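Local coordinates for hypothetical conserved protein (Geobacillus kaustophilus, PDB 2PQ0) that is of unknown function but probably acts as a magnesium-dependent phosphatase of the haloacid dehalogenase-like hydrolase family, at residues 101-106 with 141-146; 91-96 with 156-161. All coordinates share one frame; numbering follows the deposited sequence.

Contact 1: residues 101-106 with 141-146; sequences LVFMDA and KDIYQA
A classic beta bulge, with Tyr-144 and Gln-145 both facing Met-104, marks this antiparallel pairing of strand 101-104 with strand 145-148 in the five-stranded sheet of the cap, the smaller domain that Cof-type HAD hydrolases carry beside their Rossmann-like core. Met-104, a selenomethionine in the model, and Gln-145 form a hydrogen-bonded pair: Met-104 N donates a hydrogen bond to Gln-145 O at 3.0 Å. In return Met-104 O accepts two amides, Tyr-144 N at 2.9 Å and, more weakly, Gln-145 N at 3.4 Å. The Met-104 and Gln-145 side chains run side by side on one face of the sheet, SE lying 3.9 Å from Gln-145 NE2. On the other face, beside the non-hydrogen-bonded pair of Phe-103 and Ala-146, Ile-143 sets its CD1 3.9 Å from Phe-103 CB, while its CG2 comes up at the edge of the phenylalanine ring. Within the bulge, Tyr-144 turns a ring edge to the backbone of Asp-105 and Ala-106, with CD1 3.8 Å from Ala-106 N. Asp-105 has CG between its own N and carbonyl carbon (chi1 68°), which brings OD1 round to the backbone amides of Glu-107 and Lys-108, while OD2 is hydrogen-bonded with Tyr-137 OH. The ammonium of Lys-141 stops short of a salt bridge, NZ lying 4.5 Å from Asp-105 OD2.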
# COMPACT_ATOMS: atom_id res chain seq x y z
N LEU A 101 5.71 -10.68 -16.52
CA LEU A 101 4.90 -10.41 -15.34
C LEU A 101 5.74 -10.68 -14.11
O LEU A 101 6.68 -11.46 -14.15
CB LEU A 101 3.68 -11.33 -15.28
CG LEU A 101 2.44 -11.11 -16.15
CD1 LEU A 101 1.45 -12.23 -15.89
CD2 LEU A 101 1.80 -9.77 -15.83
N VAL A 102 5.40 -10.01 -13.01
CA VAL A 102 6.06 -10.23 -11.74
C VAL A 102 4.94 -10.54 -10.76
O VAL A 102 3.97 -9.79 -10.68
CB VAL A 102 6.88 -9.01 -11.30
CG1 VAL A 102 7.26 -9.13 -9.83
CG2 VAL A 102 8.15 -8.91 -12.16
N PHE A 103 5.05 -11.65 -10.06
CA PHE A 103 4.03 -12.07 -9.10
C PHE A 103 4.45 -11.67 -7.70
O PHE A 103 5.58 -11.92 -7.29
CB PHE A 103 3.86 -13.58 -9.14
CG PHE A 103 3.71 -14.13 -10.52
CD1 PHE A 103 2.50 -14.03 -11.20
CD2 PHE A 103 4.78 -14.76 -11.15
CE1 PHE A 103 2.37 -14.55 -12.49
CE2 PHE A 103 4.66 -15.29 -12.43
CZ PHE A 103 3.44 -15.18 -13.10
N MSE A 104 3.52 -11.04 -6.97
CA MSE A 104 3.77 -10.62 -5.59
C MSE A 104 2.84 -11.34 -4.62
O MSE A 104 1.63 -11.36 -4.81
CB MSE A 104 3.53 -9.12 -5.42
CG MSE A 104 4.37 -8.20 -6.27
SE MSE A 104 3.90 -6.35 -5.91
CE MSE A 104 5.47 -5.80 -4.93
N ASP A 105 3.42 -11.94 -3.58
CA ASP A 105 2.60 -12.58 -2.55
C ASP A 105 3.00 -11.79 -1.31
O ASP A 105 3.68 -10.77 -1.44
CB ASP A 105 2.90 -14.08 -2.42
CG ASP A 105 4.28 -14.37 -1.87
OD1 ASP A 105 5.07 -13.43 -1.63
OD2 ASP A 105 4.59 -15.57 -1.69
N ALA A 106 2.61 -12.23 -0.12
CA ALA A 106 2.94 -11.47 1.08
C ALA A 106 4.42 -11.41 1.45
O ALA A 106 4.82 -10.58 2.28
CB ALA A 106 2.14 -11.99 2.27
N LYS A 141 0.96 -20.48 -4.71
CA LYS A 141 1.17 -19.30 -3.88
C LYS A 141 -0.02 -18.36 -4.00
O LYS A 141 -0.78 -18.40 -4.98
CB LYS A 141 2.45 -18.58 -4.33
CG LYS A 141 3.73 -19.35 -4.09
CD LYS A 141 4.05 -19.42 -2.61
CE LYS A 141 5.42 -20.02 -2.34
NZ LYS A 141 5.83 -19.83 -0.91
N ASP A 142 -0.19 -17.50 -3.00
CA ASP A 142 -1.26 -16.53 -2.99
C ASP A 142 -0.73 -15.24 -3.60
O ASP A 142 0.01 -14.50 -2.97
CB ASP A 142 -1.75 -16.27 -1.57
CG ASP A 142 -2.48 -17.46 -0.97
OD1 ASP A 142 -3.33 -18.03 -1.68
OD2 ASP A 142 -2.20 -17.81 0.19
N ILE A 143 -1.11 -14.98 -4.85
CA ILE A 143 -0.66 -13.79 -5.54
C ILE A 143 -1.68 -12.67 -5.31
O ILE A 143 -2.81 -12.74 -5.79
CB ILE A 143 -0.49 -14.07 -7.06
CG1 ILE A 143 0.45 -15.26 -7.26
CG2 ILE A 143 0.04 -12.83 -7.79
CD1 ILE A 143 1.71 -15.24 -6.39
N TYR A 144 -1.27 -11.66 -4.56
CA TYR A 144 -2.14 -10.54 -4.26
C TYR A 144 -2.05 -9.46 -5.32
O TYR A 144 -2.96 -8.66 -5.47
CB TYR A 144 -1.78 -9.93 -2.90
CG TYR A 144 -2.00 -10.90 -1.76
CD1 TYR A 144 -0.96 -11.68 -1.28
CD2 TYR A 144 -3.27 -11.08 -1.22
CE1 TYR A 144 -1.17 -12.63 -0.28
CE2 TYR A 144 -3.50 -12.02 -0.23
CZ TYR A 144 -2.45 -12.80 0.23
OH TYR A 144 -2.68 -13.75 1.20
N GLN A 145 -0.95 -9.45 -6.05
CA GLN A 145 -0.75 -8.44 -7.08
C GLN A 145 0.21 -8.90 -8.16
O GLN A 145 0.97 -9.84 -7.98
CB GLN A 145 -0.22 -7.16 -6.43
CG GLN A 145 -0.21 -5.95 -7.34
CD GLN A 145 0.29 -4.72 -6.61
OE1 GLN A 145 -0.13 -4.46 -5.48
NE2 GLN A 145 1.18 -3.97 -7.25
N ALA A 146 0.18 -8.22 -9.30
CA ALA A 146 1.06 -8.54 -10.42
C ALA A 146 1.55 -7.25 -11.04
O ALA A 146 0.93 -6.20 -10.89
CB ALA A 146 0.32 -9.36 -11.46

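Contact 2: residues 91-96 with 156-161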
# COMPACT_ATOMS: atom_id res chain seq x y z
N THR A 91 -1.15 -14.65 -17.18
CA THR A 91 0.21 -15.09 -17.45
C THR A 91 0.31 -15.58 -18.89
O THR A 91 1.03 -15.01 -19.72
CB THR A 91 0.61 -16.23 -16.50
OG1 THR A 91 0.52 -15.79 -15.14
CG2 THR A 91 2.04 -16.68 -16.78
N GLU A 92 -0.44 -16.63 -19.18
CA GLU A 92 -0.44 -17.20 -20.51
C GLU A 92 -0.69 -16.14 -21.58
O GLU A 92 -0.02 -16.12 -22.61
CB GLU A 92 -1.48 -18.32 -20.59
CG GLU A 92 -1.26 -19.36 -19.51
CD GLU A 92 -2.12 -20.59 -19.68
OE1 GLU A 92 -3.36 -20.44 -19.76
OE2 GLU A 92 -1.55 -21.70 -19.72
N GLU A 93 -1.63 -15.23 -21.33
CA GLU A 93 -1.90 -14.20 -22.32
C GLU A 93 -0.73 -13.24 -22.47
O GLU A 93 -0.37 -12.86 -23.59
CB GLU A 93 -3.17 -13.41 -21.98
CG GLU A 93 -3.65 -12.62 -23.19
CD GLU A 93 -4.98 -11.93 -22.98
OE1 GLU A 93 -5.86 -12.54 -22.33
OE2 GLU A 93 -5.13 -10.79 -23.48
N ALA A 94 -0.13 -12.86 -21.36
CA ALA A 94 1.01 -11.95 -21.39
C ALA A 94 2.18 -12.63 -22.10
O ALA A 94 2.90 -12.00 -22.88
CB ALA A 94 1.41 -11.56 -19.98
N HIS A 95 2.35 -13.93 -21.83
CA HIS A 95 3.42 -14.71 -22.44
C HIS A 95 3.30 -14.71 -23.97
O HIS A 95 4.27 -14.46 -24.68
CB HIS A 95 3.37 -16.15 -21.90
CG HIS A 95 4.23 -17.12 -22.65
ND1 HIS A 95 3.75 -17.88 -23.70
CD2 HIS A 95 5.53 -17.45 -22.51
CE1 HIS A 95 4.72 -18.63 -24.18
NE2 HIS A 95 5.82 -18.39 -23.48
N LYS A 96 2.10 -14.98 -24.46
CA LYS A 96 1.84 -14.98 -25.89
C LYS A 96 2.29 -13.67 -26.52
O LYS A 96 2.72 -13.64 -27.68
CB LYS A 96 0.35 -15.21 -26.13
CG LYS A 96 0.02 -15.69 -27.52
CD LYS A 96 -1.09 -16.74 -27.47
CE LYS A 96 -0.67 -17.93 -26.61
NZ LYS A 96 -1.73 -18.98 -26.53
N GLU A 156 -4.31 -2.27 -23.80
CA GLU A 156 -5.68 -2.41 -24.29
C GLU A 156 -6.35 -3.78 -24.14
O GLU A 156 -7.43 -3.89 -23.54
CB GLU A 156 -5.70 -2.04 -25.78
CG GLU A 156 -4.32 -2.02 -26.45
CD GLU A 156 -4.36 -1.71 -27.94
OE1 GLU A 156 -4.75 -0.57 -28.30
OE2 GLU A 156 -4.00 -2.59 -28.75
N PRO A 157 -5.74 -4.85 -24.65
CA PRO A 157 -6.33 -6.19 -24.55
C PRO A 157 -6.44 -6.68 -23.11
O PRO A 157 -7.43 -7.30 -22.73
CB PRO A 157 -5.38 -7.07 -25.35
CG PRO A 157 -4.79 -6.12 -26.35
CD PRO A 157 -4.55 -4.90 -25.52
N TYR A 158 -5.40 -6.40 -22.32
CA TYR A 158 -5.37 -6.82 -20.93
C TYR A 158 -6.52 -6.18 -20.17
O TYR A 158 -7.29 -6.86 -19.50
CB TYR A 158 -4.03 -6.43 -20.30
CG TYR A 158 -2.86 -7.09 -20.98
CD1 TYR A 158 -2.71 -8.47 -20.96
CD2 TYR A 158 -1.89 -6.33 -21.63
CE1 TYR A 158 -1.64 -9.09 -21.57
CE2 TYR A 158 -0.80 -6.94 -22.25
CZ TYR A 158 -0.69 -8.32 -22.21
OH TYR A 158 0.38 -8.94 -22.80
N VAL A 159 -6.61 -4.86 -20.29
CA VAL A 159 -7.68 -4.11 -19.65
C VAL A 159 -9.01 -4.69 -20.11
O VAL A 159 -9.89 -5.00 -19.30
CB VAL A 159 -7.59 -2.63 -20.03
CG1 VAL A 159 -8.74 -1.85 -19.42
CG2 VAL A 159 -6.24 -2.07 -19.57
N ARG A 160 -9.15 -4.86 -21.43
CA ARG A 160 -10.36 -5.41 -22.04
C ARG A 160 -10.72 -6.83 -21.57
O ARG A 160 -11.87 -7.11 -21.25
CB ARG A 160 -10.19 -5.41 -23.56
CG ARG A 160 -11.24 -4.61 -24.31
CD ARG A 160 -10.89 -4.50 -25.79
NE ARG A 160 -9.65 -3.75 -26.00
CZ ARG A 160 -9.14 -3.47 -27.20
NH1 ARG A 160 -9.75 -3.88 -28.30
NH2 ARG A 160 -8.01 -2.78 -27.29
N ASN A 161 -9.73 -7.73 -21.54
CA ASN A 161 -9.97 -9.12 -21.16
C ASN A 161 -9.96 -9.44 -19.68
O ASN A 161 -10.21 -10.59 -19.28
CB ASN A 161 -8.97 -10.03 -21.87
CG ASN A 161 -9.08 -9.95 -23.38
OD1 ASN A 161 -10.16 -10.09 -23.94
ND2 ASN A 161 -7.95 -9.74 -24.04
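Tyr-158 reaches across to Ala-94 and supplies the apolar part of this contact, in which two helical segments run nearly antiparallel (161°) with axes 11.3 Å apart at closest approach. At that spacing the backbones stay apart and long side chains must bridge them. The tyrosine CG stands anti to its carbonyl carbon (chi1 -61°), and from there the ring extends edge-first to the other helix, with CE1 3.9 Å from Ala-94 CA and 4.2 Å from Ala-94 CB. The hydroxyl end lies closer still, OH being 3.4 Å from Ala-94 CA, and it finds its polar partner just beyond the helix in a hydrogen bond with Asn-97 ND2. With a leucine here, the link to Asn-97 would probably be lost and a gap left beside Ala-94. The polar part pairs Glu-93 with Asn-161. Glu-93 stretches out nearly fully extended and meets Asn-161 at about a right angle, the carboxylate and amide planes 66° apart; the hydrogen bond from Asn-161 ND2 to Glu-93 OE2, at 3.1 Å, is bent and weak. Glu-93 OE1 has a second weak bond, with Tyr-162 OH. Ala-94 also touches Leu-101, and Tyr-158 packs on Phe-167, which places helices 84-96 and 152-161 next to each other on one face of an antiparallel sheet, the alpha/beta layering of the cap in Cof-type HAD hydrolases.

Overall arrangement
From the N terminus, the chain first builds strands of the mixed core sheet, then enters helix 84-96, where contact 2 has its first half, and turns straight into strand 101-104 of contact 1. After strand 109-111 and helix 117-125 it returns to 141-146, and contact 1 closes a loop of 34 residues. Strand 145-148 leads on to helix 152-161, which closes contact 2, so contact 1 is nested inside the larger loop. A helix-strand unit and a later strand-helix unit are thus joined twice, strand to strand and helix to helix. The centres lie 16 Å apart, and the layers touch directly where Thr-91 OG1 comes 3.5 Å from Phe-103 CE1.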